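Local coordinates for orotidine 5'-phosphate decarboxylase (Sulfolobus solfataricus, PDB 4DBE) that catalyses the decarboxylation of orotidine 5'-monophosphate to UMP, the last step of de novo UMP synthesis, working as a homodimer, at the interface of chains A and B. Coordinates in Å, arbitrary orientation; residue numbers count along the deposited sequence, not the author numbering. Chains: chain A/B, Orotidine 5'-phosphate decarboxylase.

The interface of chains A and B. Residues chain A 114-116, 169, 188; chain B 64-65, 92.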
loop_
_atom_site.group_PDB
_atom_site.type_symbol
_atom_site.label_atom_id
_atom_site.label_comp_id
_atom_site.label_asym_id
_atom_site.label_seq_id
_atom_site.Cartn_x
_atom_site.Cartn_y
_atom_site.Cartn_z
ATOM N N MET A 114 13.211 -4.245 -1.688
ATOM C CA MET A 114 13.124 -3.005 -0.921
ATOM C C MET A 114 14.442 -2.620 -0.242
ATOM O O MET A 114 15.406 -3.409 -0.216
ATOM C CB MET A 114 11.947 -3.034 0.060
ATOM C CG MET A 114 10.595 -2.957 -0.650
ATOM S SD MET A 114 9.235 -2.790 0.508
ATOM C CE MET A 114 9.481 -1.103 1.081
ATOM N N SER A 115 14.487 -1.398 0.287
ATOM C CA SER A 115 15.750 -0.838 0.777
ATOM C C SER A 115 16.061 -1.154 2.237
ATOM O O SER A 115 17.216 -1.087 2.656
ATOM C CB SER A 115 15.794 0.680 0.540
ATOM O OG SER A 115 14.747 1.329 1.249
ATOM N N HIS A 116 15.046 -1.491 3.019
ATOM C CA HIS A 116 15.254 -1.744 4.439
ATOM C C HIS A 116 15.846 -3.144 4.710
ATOM O O HIS A 116 15.705 -4.071 3.906
ATOM C CB HIS A 116 13.962 -1.514 5.247
ATOM C CG HIS A 116 12.843 -2.439 4.874
ATOM N ND1 HIS A 116 12.137 -2.321 3.695
ATOM C CD2 HIS A 116 12.311 -3.498 5.525
ATOM C CE1 HIS A 116 11.225 -3.276 3.632
ATOM N NE2 HIS A 116 11.311 -4.003 4.730
ATOM N N GLN A 169 18.964 6.848 4.103
ATOM C CA GLN A 169 19.011 5.429 4.412
ATOM C C GLN A 169 20.395 4.789 4.294
ATOM O O GLN A 169 20.568 3.642 4.699
ATOM C CB GLN A 169 18.005 4.647 3.564
ATOM C CG GLN A 169 16.540 4.918 3.963
ATOM C CD GLN A 169 15.564 4.173 3.065
ATOM O OE1 GLN A 169 15.473 2.941 3.117
ATOM N NE2 GLN A 169 14.818 4.917 2.249
ATOM N N ARG A 188 14.172 12.676 1.766
ATOM C CA ARG A 188 14.604 13.549 2.870
ATOM C C ARG A 188 15.890 14.351 2.649
ATOM O O ARG A 188 15.996 15.483 3.113
ATOM C CB ARG A 188 14.716 12.736 4.161
ATOM C CG ARG A 188 13.388 12.364 4.762
ATOM C CD ARG A 188 13.548 11.262 5.782
ATOM N NE ARG A 188 13.814 9.969 5.156
ATOM C CZ ARG A 188 13.996 8.847 5.842
ATOM N NH1 ARG A 188 13.976 8.871 7.166
ATOM N NH2 ARG A 188 14.215 7.701 5.209
ATOM N N ASP B 64 5.678 -0.092 3.217
ATOM C CA ASP B 64 6.745 0.820 2.868
ATOM C C ASP B 64 7.806 0.723 3.946
ATOM O O ASP B 64 7.727 -0.148 4.818
ATOM C CB ASP B 64 6.195 2.242 2.788
ATOM C CG ASP B 64 6.909 3.087 1.761
ATOM O OD1 ASP B 64 8.155 3.187 1.820
ATOM O OD2 ASP B 64 6.220 3.655 0.886
ATOM N N ILE B 65 8.790 1.609 3.897
ATOM C CA ILE B 65 9.737 1.703 4.999
ATOM C C ILE B 65 9.021 2.288 6.223
ATOM O O ILE B 65 7.922 2.874 6.109
ATOM C CB ILE B 65 10.987 2.528 4.627
ATOM C CG1 ILE B 65 10.593 3.969 4.271
ATOM C CG2 ILE B 65 11.757 1.844 3.483
ATOM C CD1 ILE B 65 11.791 4.898 4.026
ATOM N N GLY B 92 13.311 -2.151 10.144
ATOM C CA GLY B 92 13.274 -0.948 9.329
ATOM C C GLY B 92 11.924 -0.714 8.669
ATOM O O GLY B 92 11.745 0.244 7.918
#
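The amide oxygen OE1 of A:Gln169 takes the hydroxyl OG of A:Ser115 at 2.6 Å, and both atoms face the CG2 methyl of B:Ile65, a residue of the other subunit of the homodimer. The hydroxyl is tilted 21° from the carbonyl plane. The bond would hold the amide of A:Gln169 with NE2 turned toward CD1 of B:Ile65, 3.5 Å away. The two side chains arrive from opposite directions. B:Ile65 spreads its two branches along the chain A wall: CG2 lies 3.8 Å from OG of A:Ser115, while CD1 faces both NE2 of the amide and NH2 of the A:Arg188 guanidinium. The isoleucine CG1 sits between backbone N and carbonyl carbon (chi1 61°), which leaves CG2 beside the N and facing the serine. Cutting A:Gln169 back to an alanine would probably leave the serine hydroxyl without this acceptor and open a gap beside the isoleucine methyls. A:Ser115, A:Gln169 and A:Arg188 probably line the substrate site of chain A, joined from across the interface by B:Ile65, and B:Asp64, the closing aspartate of the family's DxKxxD motif, is the one lent to the partner's active site; the patch thus appears to tie dimer assembly to the catalytic pocket. Within chain B, OD1 of B:Asp64 accepts the backbone N-H of B:Ile65 through its anti lone pair, N to OD1 2.7 Å, so the carboxylate is tied to the very residue that packs across the interface. At the other end of the patch, CB of A:His116 rests 3.9 Å from the carbonyl O of B:Gly92, at the start of helix 90-103. SD of A:Met114 lies in plane at the edge of the A:His116 ring, and the bend at chi3 (71°) carries its terminal methyl CE to 3.8 Å from CA of B:Asp64.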